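Long-range contacts in cryptochrome DASH, chloroplastic/mitochondrial (Arabidopsis thaliana, PDB 2IJG), which binds FAD and a methenyltetrahydrofolate and has photolyase activity specific for cyclobutane pyrimidine dimers in single-stranded DNA: residues Lys38-Thr43 against Gly136-Phe141; Ile44-Asn49 against Val140-Glu145. All coordinates share one frame; numbering follows the deposited sequence.

Overall arrangement
Both interactions join the same two parallel strands, the central strand 42-46 and the adjacent 137-143, in the five-stranded sheet of the alpha/beta domain. Interaction 1 lies at the strand beginnings, about 30 Å from the centre of the chain; interaction 2 follows directly along both strands, its centre about 13 Å further on and about 17 Å from the centre of the chain. They share Val140 and Phe141, and Ile44 N approaches Thr139 O where they meet. The paired strands run inward from the partly exposed end, and the loop after strand 42-46 brings the side chain of Asn49 to about 7 Å from the bound folate and about 11 Å from FAD.

Interaction 1: residues Lys38-Thr43 against Gly136-Phe141; sequences KGKGVT and GARTVF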
ATOM      1  N   LYS A  38      27.857  14.471  12.717  1.00 51.14           N
ATOM      2  CA  LYS A  38      27.953  15.502  13.738  1.00 51.16           C
ATOM      3  C   LYS A  38      26.901  15.159  14.782  1.00 51.18           C
ATOM      4  O   LYS A  38      27.052  14.192  15.530  1.00 51.98           O
ATOM      5  CB  LYS A  38      27.675  16.872  13.134  1.00 51.35           C
ATOM      6  N   GLY A  39      25.829  15.946  14.815  1.00 50.69           N
ATOM      7  CA  GLY A  39      24.749  15.705  15.755  1.00 49.43           C
ATOM      8  C   GLY A  39      25.184  15.517  17.195  1.00 48.59           C
ATOM      9  O   GLY A  39      26.378  15.506  17.501  1.00 49.29           O
ATOM     10  N   LYS A  40      24.212  15.361  18.086  1.00 46.84           N
ATOM     11  CA  LYS A  40      24.509  15.178  19.498  1.00 45.05           C
ATOM     12  C   LYS A  40      23.253  14.773  20.261  1.00 43.05           C
ATOM     13  O   LYS A  40      22.139  15.114  19.863  1.00 42.87           O
ATOM     14  CB  LYS A  40      25.073  16.477  20.083  1.00 45.93           C
ATOM     15  CG  LYS A  40      25.433  16.393  21.556  1.00 47.11           C
ATOM     16  CD  LYS A  40      25.819  17.759  22.110  1.00 48.49           C
ATOM     17  CE  LYS A  40      26.073  17.689  23.613  1.00 49.31           C
ATOM     18  NZ  LYS A  40      26.302  19.034  24.213  1.00 49.36           N
ATOM     19  N   GLY A  41      23.436  14.039  21.352  1.00 40.76           N
ATOM     20  CA  GLY A  41      22.303  13.619  22.153  1.00 38.33           C
ATOM     21  C   GLY A  41      21.508  12.461  21.581  1.00 36.96           C
ATOM     22  O   GLY A  41      21.860  11.881  20.551  1.00 36.61           O
ATOM     23  N   VAL A  42      20.421  12.128  22.263  1.00 35.37           N
ATOM     24  CA  VAL A  42      19.557  11.034  21.859  1.00 34.05           C
ATOM     25  C   VAL A  42      18.395  11.512  21.000  1.00 32.94           C
ATOM     26  O   VAL A  42      17.914  12.634  21.153  1.00 33.22           O
ATOM     27  CB  VAL A  42      18.978  10.313  23.095  1.00 34.26           C
ATOM     28  CG1 VAL A  42      17.990   9.246  22.667  1.00 34.05           C
ATOM     29  CG2 VAL A  42      20.102   9.701  23.907  1.00 34.65           C
ATOM     30  N   THR A  43      17.955  10.651  20.089  1.00 31.42           N
ATOM     31  CA  THR A  43      16.822  10.960  19.228  1.00 29.70           C
ATOM     32  C   THR A  43      15.974   9.711  19.066  1.00 28.83           C
ATOM     33  O   THR A  43      16.496   8.595  19.027  1.00 28.46           O
ATOM     34  CB  THR A  43      17.259  11.437  17.827  1.00 29.55           C
ATOM     35  OG1 THR A  43      16.096  11.772  17.058  1.00 29.07           O
ATOM     36  CG2 THR A  43      18.036  10.347  17.105  1.00 28.36           C
ATOM     37  N   GLY A 136      15.792  11.200  27.630  1.00 33.18           N
ATOM     38  CA  GLY A 136      16.212  12.569  27.396  1.00 33.34           C
ATOM     39  C   GLY A 136      16.411  12.850  25.920  1.00 33.44           C
ATOM     40  O   GLY A 136      17.412  13.447  25.523  1.00 33.84           O
ATOM     41  N   ALA A 137      15.452  12.423  25.106  1.00 33.03           N
ATOM     42  CA  ALA A 137      15.524  12.619  23.663  1.00 32.75           C
ATOM     43  C   ALA A 137      15.342  14.078  23.266  1.00 32.76           C
ATOM     44  O   ALA A 137      14.447  14.763  23.760  1.00 32.33           O
ATOM     45  CB  ALA A 137      14.477  11.756  22.969  1.00 31.75           C
ATOM     46  N   ARG A 138      16.199  14.547  22.365  1.00 33.07           N
ATOM     47  CA  ARG A 138      16.130  15.920  21.889  1.00 33.98           C
ATOM     48  C   ARG A 138      15.028  16.053  20.850  1.00 33.07           C
ATOM     49  O   ARG A 138      14.382  17.093  20.741  1.00 33.00           O
ATOM     50  CB  ARG A 138      17.461  16.339  21.256  1.00 35.68           C
ATOM     51  CG  ARG A 138      18.577  16.608  22.251  1.00 39.08           C
ATOM     52  CD  ARG A 138      19.827  17.132  21.555  1.00 41.04           C
ATOM     53  NE  ARG A 138      20.794  17.659  22.513  1.00 44.07           N
ATOM     54  CZ  ARG A 138      21.984  18.153  22.185  1.00 45.26           C
ATOM     55  NH1 ARG A 138      22.366  18.189  20.914  1.00 45.46           N
ATOM     56  NH2 ARG A 138      22.792  18.619  23.128  1.00 46.95           N
ATOM     57  N   THR A 139      14.813  14.987  20.091  1.00 31.53           N
ATOM     58  CA  THR A 139      13.811  15.013  19.045  1.00 29.87           C
ATOM     59  C   THR A 139      13.173  13.662  18.768  1.00 28.64           C
ATOM     60  O   THR A 139      13.659  12.615  19.202  1.00 27.85           O
ATOM     61  CB  THR A 139      14.428  15.490  17.731  1.00 30.08           C
ATOM     62  OG1 THR A 139      15.552  14.659  17.416  1.00 31.01           O
ATOM     63  CG2 THR A 139      14.885  16.937  17.842  1.00 30.01           C
ATOM     64  N   VAL A 140      12.065  13.709  18.043  1.00 26.88           N
ATOM     65  CA  VAL A 140      11.356  12.511  17.627  1.00 25.17           C
ATOM     66  C   VAL A 140      11.145  12.689  16.133  1.00 24.10           C
ATOM     67  O   VAL A 140      10.404  13.581  15.714  1.00 23.39           O
ATOM     68  CB  VAL A 140       9.981  12.372  18.309  1.00 24.97           C
ATOM     69  CG1 VAL A 140       9.191  11.251  17.644  1.00 24.90           C
ATOM     70  CG2 VAL A 140      10.156  12.072  19.786  1.00 24.84           C
ATOM     71  N   PHE A 141      11.827  11.869  15.339  1.00 22.90           N
ATOM     72  CA  PHE A 141      11.701  11.921  13.885  1.00 22.77           C
ATOM     73  C   PHE A 141      10.667  10.916  13.392  1.00 22.74           C
ATOM     74  O   PHE A 141      10.453   9.877  14.016  1.00 22.07           O
ATOM     75  CB  PHE A 141      13.040  11.624  13.200  1.00 22.52           C
ATOM     76  CG  PHE A 141      14.001  12.777  13.211  1.00 22.92           C
ATOM     77  CD1 PHE A 141      14.841  12.994  14.297  1.00 22.41           C
ATOM     78  CD2 PHE A 141      14.053  13.658  12.135  1.00 22.92           C
ATOM     79  CE1 PHE A 141      15.720  14.070  14.312  1.00 22.32           C
ATOM     80  CE2 PHE A 141      14.930  14.741  12.139  1.00 23.27           C
ATOM     81  CZ  PHE A 141      15.765  14.946  13.231  1.00 23.14           C
TER
HETATM   82  O   HOH W   1      19.828  13.795  24.363  1.00 33.90           O
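Arg138 N gives a hydrogen bond of 2.8 Å to Val42 O, nearly straight at the hydrogen (167°) although the donor is tilted from the carbonyl plane. It is the single direct backbone hydrogen bond between Lys38-Thr43 and Gly136-Phe141. A water bridges the other end of Val42, accepting from its N at 2.7 Å and donating to Gly136 O, two residues before Arg138. Gly136, with its positive phi, closes helix 124-134 as the C-prime residue of a Schellman motif, so this water ties the helix end to the start of the neighbouring strand.

Two hydroxyls form the side-chain bond: Thr43 OG1 and Thr139 OG1 lie 3.0 Å apart, on the same face of the sheet. Thr43 holds OG1 anti to its backbone N (chi1 -178°), whereas Thr139 tucks its own between N and the carbonyl carbon (chi1 55°). Thr43 OG1 also lies in the plane of the Phe141 ring, at its edge, 3.3 Å from Phe141 CD1.

Apolar contact is slight, Val42 CG1 resting 4.3 Å from Ala137 CB. On the exposed side, the extended chain of Lys40 crosses that of Arg138 at a slant, with Lys40 CD 3.3 Å from Arg138 NH2. The like charges also come close, Lys40 NZ lying 3.7 Å from Arg138 NH2. Gly41 N lies over one face of that guanidinium; Lys40 also touches Asp67, whose OD1 accepts from Gly41 N.

Such pairing of the first and fourth strands in the sheet order 3-2-1-4-5 belongs to the Rossmann-like alpha/beta domain of class-1 photolyases, here at the strand beginnings.

Interaction 2: residues Ile44-Asn49 against Val140-Glu145; sequences ILWFRN and VFAHKE
Ile44 and Trp46 straddle Phe141 in parallel-strand fashion: Phe141 N donates to Ile44 O at 2.7 Å, and Phe141 O receives Trp46 N at 2.8 Å. These are the central strand 42-46 and its neighbour 137-143 in the Rossmann-like sheet of the photolyase alpha/beta domain. On one face Ile44 CB packs against Val140 CG2 at 3.9 Å. Further along, the indole of Trp46 slants across Ala142, whose CB comes within 3.5 Å of Trp46 CE3.

Beyond strand 42-46, Arg48 takes over. With CG between the backbone N and the carbonyl carbon (chi1 76°), CD lies over the indole; the bend at chi3 (-59°) then turns the guanidinium, which is sandwiched between Trp46 CH2 on one face and Glu145 CG on the other, the latter 3.4 Å from Arg48 CZ. At its edge NH1 reaches His143 O in a weak hydrogen bond, its stronger partner being the carboxylate of Glu154 on helix 148-163. A leucine in place of Arg48 would probably cost Glu154 one of its salt bridges and deprive Glu145 CG of the flat group it rests on.

In the second shell, helices 124-134 and 148-163 pack on Trp46, while Asp50 bonds His143 ND1. The Glu145 carboxylate stands nearly perpendicular to the guanidinium (85°): OE2 forms a salt bridge with Arg334 NH1, and Glu145 OE1 accepts from a water at 2.8 Å.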
ATOM      1  N   ILE A  44      14.664   9.906  18.983  1.00 27.66           N
ATOM      2  CA  ILE A  44      13.742   8.797  18.814  1.00 26.46           C
ATOM      3  C   ILE A  44      13.250   8.779  17.378  1.00 26.22           C
ATOM      4  O   ILE A  44      12.860   9.814  16.836  1.00 26.13           O
ATOM      5  CB  ILE A  44      12.528   8.927  19.752  1.00 25.96           C
ATOM      6  CG1 ILE A  44      12.996   8.870  21.208  1.00 25.50           C
ATOM      7  CG2 ILE A  44      11.513   7.818  19.446  1.00 24.85           C
ATOM      8  CD1 ILE A  44      11.887   9.053  22.229  1.00 25.87           C
ATOM      9  N   LEU A  45      13.293   7.601  16.765  1.00 25.33           N
ATOM     10  CA  LEU A  45      12.840   7.423  15.393  1.00 24.75           C
ATOM     11  C   LEU A  45      11.537   6.632  15.478  1.00 24.43           C
ATOM     12  O   LEU A  45      11.545   5.442  15.788  1.00 23.88           O
ATOM     13  CB  LEU A  45      13.869   6.626  14.590  1.00 25.07           C
ATOM     14  CG  LEU A  45      14.034   6.860  13.084  1.00 25.33           C
ATOM     15  CD1 LEU A  45      14.316   5.523  12.428  1.00 23.80           C
ATOM     16  CD2 LEU A  45      12.798   7.500  12.477  1.00 24.41           C
ATOM     17  N   TRP A  46      10.426   7.309  15.212  1.00 23.93           N
ATOM     18  CA  TRP A  46       9.093   6.710  15.256  1.00 23.90           C
ATOM     19  C   TRP A  46       8.701   6.290  13.838  1.00 24.29           C
ATOM     20  O   TRP A  46       8.494   7.136  12.976  1.00 23.94           O
ATOM     21  CB  TRP A  46       8.132   7.752  15.842  1.00 22.63           C
ATOM     22  CG  TRP A  46       6.682   7.489  15.682  1.00 21.20           C
ATOM     23  CD1 TRP A  46       6.046   6.283  15.760  1.00 21.13           C
ATOM     24  CD2 TRP A  46       5.662   8.473  15.494  1.00 20.54           C
ATOM     25  NE1 TRP A  46       4.686   6.456  15.632  1.00 20.58           N
ATOM     26  CE2 TRP A  46       4.424   7.792  15.467  1.00 20.93           C
ATOM     27  CE3 TRP A  46       5.673   9.868  15.346  1.00 20.70           C
ATOM     28  CZ2 TRP A  46       3.207   8.458  15.297  1.00 19.95           C
ATOM     29  CZ3 TRP A  46       4.465  10.531  15.177  1.00 20.60           C
ATOM     30  CH2 TRP A  46       3.248   9.824  15.154  1.00 21.28           C
ATOM     31  N   PHE A  47       8.587   4.983  13.601  1.00 25.01           N
ATOM     32  CA  PHE A  47       8.289   4.485  12.259  1.00 26.76           C
ATOM     33  C   PHE A  47       6.939   4.717  11.558  1.00 28.60           C
ATOM     34  O   PHE A  47       6.863   5.547  10.661  1.00 31.80           O
ATOM     35  CB  PHE A  47       8.685   3.009  12.171  1.00 25.38           C
ATOM     36  CG  PHE A  47      10.144   2.808  11.861  1.00 24.57           C
ATOM     37  CD1 PHE A  47      11.087   2.721  12.884  1.00 23.73           C
ATOM     38  CD2 PHE A  47      10.584   2.777  10.539  1.00 22.97           C
ATOM     39  CE1 PHE A  47      12.442   2.607  12.593  1.00 23.72           C
ATOM     40  CE2 PHE A  47      11.937   2.664  10.236  1.00 23.62           C
ATOM     41  CZ  PHE A  47      12.871   2.579  11.266  1.00 23.26           C
ATOM     42  N   ARG A  48       5.888   3.989  11.899  1.00 29.62           N
ATOM     43  CA  ARG A  48       4.587   4.217  11.244  1.00 30.05           C
ATOM     44  C   ARG A  48       4.571   4.249   9.693  1.00 30.22           C
ATOM     45  O   ARG A  48       4.698   5.309   9.093  1.00 33.18           O
ATOM     46  CB  ARG A  48       3.969   5.535  11.776  1.00 29.34           C
ATOM     47  CG  ARG A  48       4.596   6.815  11.210  1.00 27.90           C
ATOM     48  CD  ARG A  48       4.190   8.109  11.921  1.00 25.83           C
ATOM     49  NE  ARG A  48       2.753   8.366  11.915  1.00 24.25           N
ATOM     50  CZ  ARG A  48       2.193   9.503  11.508  1.00 23.71           C
ATOM     51  NH1 ARG A  48       2.943  10.499  11.052  1.00 22.10           N
ATOM     52  NH2 ARG A  48       0.879   9.661  11.593  1.00 22.21           N
ATOM     53  N   ASN A  49       4.408   3.099   9.045  1.00 28.99           N
ATOM     54  CA  ASN A  49       4.337   3.012   7.568  1.00 27.60           C
ATOM     55  C   ASN A  49       5.510   3.408   6.664  1.00 25.92           C
ATOM     56  O   ASN A  49       5.315   3.770   5.496  1.00 24.09           O
ATOM     57  CB  ASN A  49       3.077   3.723   7.059  1.00 28.83           C
ATOM     58  CG  ASN A  49       1.817   2.938   7.356  1.00 29.75           C
ATOM     59  OD1 ASN A  49       1.678   1.788   6.937  1.00 30.92           O
ATOM     60  ND2 ASN A  49       0.897   3.547   8.088  1.00 30.58           N
ATOM     61  N   VAL A 140      12.065  13.709  18.043  1.00 26.88           N
ATOM     62  CA  VAL A 140      11.356  12.511  17.627  1.00 25.17           C
ATOM     63  C   VAL A 140      11.145  12.689  16.133  1.00 24.10           C
ATOM     64  O   VAL A 140      10.404  13.581  15.714  1.00 23.39           O
ATOM     65  CB  VAL A 140       9.981  12.372  18.309  1.00 24.97           C
ATOM     66  CG1 VAL A 140       9.191  11.251  17.644  1.00 24.90           C
ATOM     67  CG2 VAL A 140      10.156  12.072  19.786  1.00 24.84           C
ATOM     68  N   PHE A 141      11.827  11.869  15.339  1.00 22.90           N
ATOM     69  CA  PHE A 141      11.701  11.921  13.885  1.00 22.77           C
ATOM     70  C   PHE A 141      10.667  10.916  13.392  1.00 22.74           C
ATOM     71  O   PHE A 141      10.453   9.877  14.016  1.00 22.07           O
ATOM     72  CB  PHE A 141      13.040  11.624  13.200  1.00 22.52           C
ATOM     73  CG  PHE A 141      14.001  12.777  13.211  1.00 22.92           C
ATOM     74  CD1 PHE A 141      14.841  12.994  14.297  1.00 22.41           C
ATOM     75  CD2 PHE A 141      14.053  13.658  12.135  1.00 22.92           C
ATOM     76  CE1 PHE A 141      15.720  14.070  14.312  1.00 22.32           C
ATOM     77  CE2 PHE A 141      14.930  14.741  12.139  1.00 23.27           C
ATOM     78  CZ  PHE A 141      15.765  14.946  13.231  1.00 23.14           C
ATOM     79  N   ALA A 142      10.040  11.233  12.263  1.00 22.45           N
ATOM     80  CA  ALA A 142       9.025  10.372  11.659  1.00 22.34           C
ATOM     81  C   ALA A 142       8.579  11.020  10.359  1.00 22.40           C
ATOM     82  O   ALA A 142       8.845  12.200  10.133  1.00 22.15           O
ATOM     83  CB  ALA A 142       7.829  10.219  12.598  1.00 21.55           C
ATOM     84  N   HIS A 143       7.907  10.255   9.505  1.00 21.65           N
ATOM     85  CA  HIS A 143       7.425  10.803   8.245  1.00 22.16           C
ATOM     86  C   HIS A 143       6.071  11.477   8.427  1.00 22.01           C
ATOM     87  O   HIS A 143       5.262  11.072   9.264  1.00 21.52           O
ATOM     88  CB  HIS A 143       7.308   9.711   7.175  1.00 22.61           C
ATOM     89  CG  HIS A 143       8.598   9.398   6.481  1.00 23.90           C
ATOM     90  ND1 HIS A 143       9.387   8.322   6.823  1.00 24.09           N
ATOM     91  CD2 HIS A 143       9.237  10.026   5.465  1.00 24.63           C
ATOM     92  CE1 HIS A 143      10.456   8.298   6.046  1.00 24.83           C
ATOM     93  NE2 HIS A 143      10.389   9.321   5.213  1.00 25.30           N
ATOM     94  N   LYS A 144       5.843  12.518   7.637  1.00 21.85           N
ATOM     95  CA  LYS A 144       4.598  13.270   7.666  1.00 21.89           C
ATOM     96  C   LYS A 144       3.520  12.486   6.918  1.00 22.03           C
ATOM     97  O   LYS A 144       3.772  11.957   5.836  1.00 20.27           O
ATOM     98  CB  LYS A 144       4.800  14.625   6.979  1.00 21.51           C
ATOM     99  CG  LYS A 144       3.560  15.511   6.925  1.00 21.06           C
ATOM    100  CD  LYS A 144       3.358  16.264   8.230  1.00 21.84           C
ATOM    101  CE  LYS A 144       2.071  17.076   8.213  1.00 20.16           C
ATOM    102  NZ  LYS A 144       0.880  16.183   8.156  1.00 19.32           N
ATOM    103  N   GLU A 145       2.329  12.403   7.503  1.00 22.44           N
ATOM    104  CA  GLU A 145       1.212  11.709   6.870  1.00 23.51           C
ATOM    105  C   GLU A 145       0.241  12.771   6.352  1.00 22.80           C
ATOM    106  O   GLU A 145       0.416  13.956   6.640  1.00 22.34           O
ATOM    107  CB  GLU A 145       0.524  10.788   7.872  1.00 25.23           C
ATOM    108  CG  GLU A 145       1.323   9.535   8.182  1.00 28.51           C
ATOM    109  CD  GLU A 145       1.365   8.591   7.002  1.00 30.59           C
ATOM    110  OE1 GLU A 145       2.049   7.546   7.090  1.00 31.57           O
ATOM    111  OE2 GLU A 145       0.705   8.897   5.984  1.00 31.64           O
TER
HETATM  112  O   HOH W   2       4.759   6.845   7.231  1.00 25.50           O